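Local coordinates for ESX-5 secretion-associated protein EspG5 (Mycobacterium marinum, PDB 6VJ5) that acts as a dedicated chaperone for its cognate PE/PPE protein pairs, keeping the dimers from aggregating and supporting their secretion, at residues F17-A22 against N48-M53. Numbering follows the deposited sequence.
Sequences FWMLQA and NEHPGM
Met-19 reaches out from helix 14-23 and sets its thioether against the first turn of helix 51-58, between His-50 and Met-53. Its SD lies 3.5 Å from His-50 CB and 4.3 Å from the centroid of the imidazole, an oblique Met-aromatic contact 37° off the ring normal. The terminal methyl presses on the Gly-52–Met-53 peptide, with Met-19 CE 3.1 Å from Met-53 N, a tight fit, and packs 3.6 Å from Met-53 CB. A bend about the last torsion of Met-19 (chi3 -58°) folds this methyl in toward the backbone of helix 51-58. Met-53 closes over it with its own thioether, bringing its SD to 3.7 Å from Met-19 CE.

The histidine is held by its capping role. With CG anti to the backbone N, the ring turns its ND1 edge to the backbone of the first turn, and Gly-52 N donates to His-50 ND1 at 3.1 Å, with an N-H...N angle of 158°. The donor lies in the ring plane, which should help to hold the rotation of the imidazole that Met-19 SD touches. Asp-15, also on helix 14-23, touches His-50, while Met-56, one turn beyond Gly-52, touches both Met-19 and Leu-20. The whole is a methionine-rich helix-helix packing contact at a histidine N-cap, joining two short helices at the periphery of the EspG fold, well away from the chain centre.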
ATOM      1  N   PHE C  17       6.778 -14.420  -6.272  1.00 57.32           N
ATOM      2  CA  PHE C  17       7.826 -13.446  -6.548  1.00 60.42           C
ATOM      3  C   PHE C  17       7.812 -12.315  -5.531  1.00 70.28           C
ATOM      4  O   PHE C  17       8.867 -11.762  -5.196  1.00 68.13           O
ATOM      5  CB  PHE C  17       7.674 -12.874  -7.952  1.00 52.69           C
ATOM      6  CG  PHE C  17       8.874 -12.105  -8.412  1.00 49.43           C
ATOM      7  CD1 PHE C  17       9.057 -10.784  -8.035  1.00 59.31           C
ATOM      8  CD2 PHE C  17       9.830 -12.709  -9.204  1.00 61.38           C
ATOM      9  CE1 PHE C  17      10.165 -10.079  -8.452  1.00 63.16           C
ATOM     10  CE2 PHE C  17      10.944 -12.007  -9.624  1.00 56.74           C
ATOM     11  CZ  PHE C  17      11.110 -10.691  -9.247  1.00 58.06           C
ATOM     12  N   TRP C  18       6.628 -11.946  -5.041  1.00 68.45           N
ATOM     13  CA  TRP C  18       6.538 -10.892  -4.039  1.00 74.56           C
ATOM     14  C   TRP C  18       7.079 -11.350  -2.691  1.00 72.09           C
ATOM     15  O   TRP C  18       7.678 -10.551  -1.966  1.00 68.18           O
ATOM     16  CB  TRP C  18       5.089 -10.429  -3.922  1.00 69.65           C
ATOM     17  CG  TRP C  18       4.790  -9.580  -2.737  1.00 70.86           C
ATOM     18  CD1 TRP C  18       4.978  -8.233  -2.621  1.00 75.04           C
ATOM     19  CD2 TRP C  18       4.226 -10.015  -1.500  1.00 67.31           C
ATOM     20  NE1 TRP C  18       4.568  -7.803  -1.382  1.00 55.60           N
ATOM     21  CE2 TRP C  18       4.104  -8.880  -0.674  1.00 69.86           C
ATOM     22  CE3 TRP C  18       3.818 -11.256  -1.005  1.00 62.74           C
ATOM     23  CZ2 TRP C  18       3.590  -8.950   0.615  1.00 71.69           C
ATOM     24  CZ3 TRP C  18       3.306 -11.323   0.268  1.00 74.08           C
ATOM     25  CH2 TRP C  18       3.193 -10.176   1.065  1.00 74.38           C
ATOM     26  N   MET C  19       6.897 -12.624  -2.342  1.00 61.75           N
ATOM     27  CA  MET C  19       7.435 -13.113  -1.078  1.00 71.59           C
ATOM     28  C   MET C  19       8.958 -13.112  -1.093  1.00 62.79           C
ATOM     29  O   MET C  19       9.590 -12.701  -0.114  1.00 59.50           O
ATOM     30  CB  MET C  19       6.886 -14.507  -0.796  1.00 64.26           C
ATOM     31  CG  MET C  19       5.378 -14.570  -0.973  1.00 79.24           C
ATOM     32  SD  MET C  19       4.557 -15.815   0.029  1.00 87.85           S
ATOM     33  CE  MET C  19       5.406 -17.287  -0.529  1.00 90.37           C
ATOM     34  N   LEU C  20       9.568 -13.554  -2.194  1.00 55.15           N
ATOM     35  CA  LEU C  20      11.021 -13.479  -2.296  1.00 66.35           C
ATOM     36  C   LEU C  20      11.500 -12.050  -2.097  1.00 66.24           C
ATOM     37  O   LEU C  20      12.487 -11.806  -1.394  1.00 68.27           O
ATOM     38  CB  LEU C  20      11.479 -14.015  -3.648  1.00 62.66           C
ATOM     39  CG  LEU C  20      10.965 -15.420  -3.964  1.00 66.38           C
ATOM     40  CD1 LEU C  20      11.294 -15.809  -5.389  1.00 69.05           C
ATOM     41  CD2 LEU C  20      11.546 -16.429  -2.984  1.00 68.44           C
ATOM     42  N   GLN C  21      10.803 -11.087  -2.700  1.00 70.01           N
ATOM     43  CA  GLN C  21      11.124  -9.689  -2.452  1.00 76.75           C
ATOM     44  C   GLN C  21      11.059  -9.369  -0.967  1.00 65.84           C
ATOM     45  O   GLN C  21      11.910  -8.642  -0.442  1.00 60.71           O
ATOM     46  CB  GLN C  21      10.165  -8.785  -3.220  1.00 72.93           C
ATOM     47  CG  GLN C  21      10.347  -8.814  -4.713  1.00 75.00           C
ATOM     48  CD  GLN C  21       9.310  -7.981  -5.421  1.00 81.30           C
ATOM     49  OE1 GLN C  21       8.125  -8.311  -5.412  1.00 89.04           O
ATOM     50  NE2 GLN C  21       9.744  -6.883  -6.028  1.00 88.79           N
ATOM     51  N   ALA C  22      10.049  -9.902  -0.275  1.00 65.42           N
ATOM     52  CA  ALA C  22       9.914  -9.657   1.156  1.00 68.22           C
ATOM     53  C   ALA C  22      11.040 -10.332   1.931  1.00 71.35           C
ATOM     54  O   ALA C  22      11.699  -9.699   2.764  1.00 69.64           O
ATOM     55  CB  ALA C  22       8.550 -10.150   1.643  1.00 61.73           C
ATOM     56  N   ASN C  48       4.605 -16.551   6.023  1.00 79.36           N
ATOM     57  CA  ASN C  48       4.654 -18.000   6.205  1.00 74.01           C
ATOM     58  C   ASN C  48       3.284 -18.655   6.064  1.00 75.53           C
ATOM     59  O   ASN C  48       3.204 -19.881   5.908  1.00 72.52           O
ATOM     60  CB  ASN C  48       5.230 -18.343   7.584  1.00 73.36           C
ATOM     61  CG  ASN C  48       6.729 -18.572   7.556  1.00 84.68           C
ATOM     62  OD1 ASN C  48       7.274 -19.055   6.566  1.00 86.18           O
ATOM     63  ND2 ASN C  48       7.400 -18.237   8.654  1.00 85.43           N
ATOM     64  N   GLU C  49       2.205 -17.873   6.140  1.00 78.26           N
ATOM     65  CA  GLU C  49       0.859 -18.403   5.982  1.00 81.96           C
ATOM     66  C   GLU C  49       0.455 -18.559   4.520  1.00 81.67           C
ATOM     67  O   GLU C  49      -0.440 -19.356   4.222  1.00 83.40           O
ATOM     68  CB  GLU C  49      -0.140 -17.493   6.709  1.00 77.91           C
ATOM     69  CG  GLU C  49      -0.220 -17.742   8.215  1.00 76.99           C
ATOM     70  CD  GLU C  49      -0.672 -16.525   9.010  1.00 80.15           C
ATOM     71  OE1 GLU C  49      -1.114 -15.523   8.404  1.00 76.46           O
ATOM     72  OE2 GLU C  49      -0.576 -16.574  10.256  1.00 87.33           O
ATOM     73  N   HIS C  50       1.088 -17.831   3.608  1.00 78.03           N
ATOM     74  CA  HIS C  50       0.733 -17.945   2.203  1.00 76.00           C
ATOM     75  C   HIS C  50       0.996 -19.371   1.720  1.00 84.47           C
ATOM     76  O   HIS C  50       2.005 -19.979   2.101  1.00 79.60           O
ATOM     77  CB  HIS C  50       1.536 -16.947   1.367  1.00 83.71           C
ATOM     78  CG  HIS C  50       0.847 -16.526   0.106  1.00 92.60           C
ATOM     79  ND1 HIS C  50       0.803 -17.318  -1.021  1.00 91.28           N
ATOM     80  CD2 HIS C  50       0.175 -15.392  -0.203  1.00 84.21           C
ATOM     81  CE1 HIS C  50       0.129 -16.693  -1.969  1.00 86.21           C
ATOM     82  NE2 HIS C  50      -0.260 -15.522  -1.501  1.00 88.75           N
ATOM     83  N   PRO C  51       0.108 -19.941   0.901  1.00 95.86           N
ATOM     84  CA  PRO C  51       0.383 -21.286   0.365  1.00 93.44           C
ATOM     85  C   PRO C  51       1.628 -21.328  -0.496  1.00 92.74           C
ATOM     86  O   PRO C  51       2.330 -22.347  -0.517  1.00100.58           O
ATOM     87  CB  PRO C  51      -0.876 -21.613  -0.455  1.00 87.34           C
ATOM     88  CG  PRO C  51      -1.927 -20.653   0.024  1.00 90.04           C
ATOM     89  CD  PRO C  51      -1.182 -19.407   0.427  1.00 89.50           C
ATOM     90  N   GLY C  52       1.923 -20.239  -1.208  1.00 88.75           N
ATOM     91  CA  GLY C  52       3.081 -20.200  -2.077  1.00 91.33           C
ATOM     92  C   GLY C  52       4.400 -20.384  -1.360  1.00 92.95           C
ATOM     93  O   GLY C  52       5.407 -20.686  -2.007  1.00 98.57           O
ATOM     94  N   MET C  53       4.424 -20.205  -0.037  1.00 89.06           N
ATOM     95  CA  MET C  53       5.680 -20.350   0.692  1.00 88.50           C
ATOM     96  C   MET C  53       6.099 -21.814   0.762  1.00 87.27           C
ATOM     97  O   MET C  53       7.254 -22.153   0.479  1.00 85.70           O
ATOM     98  CB  MET C  53       5.556 -19.750   2.094  1.00 84.30           C
ATOM     99  CG  MET C  53       6.901 -19.490   2.769  1.00 82.49           C
ATOM    100  SD  MET C  53       7.989 -18.393   1.829  1.00 89.47           S
ATOM    101  CE  MET C  53       7.499 -16.782   2.441  1.00 79.17           C
TER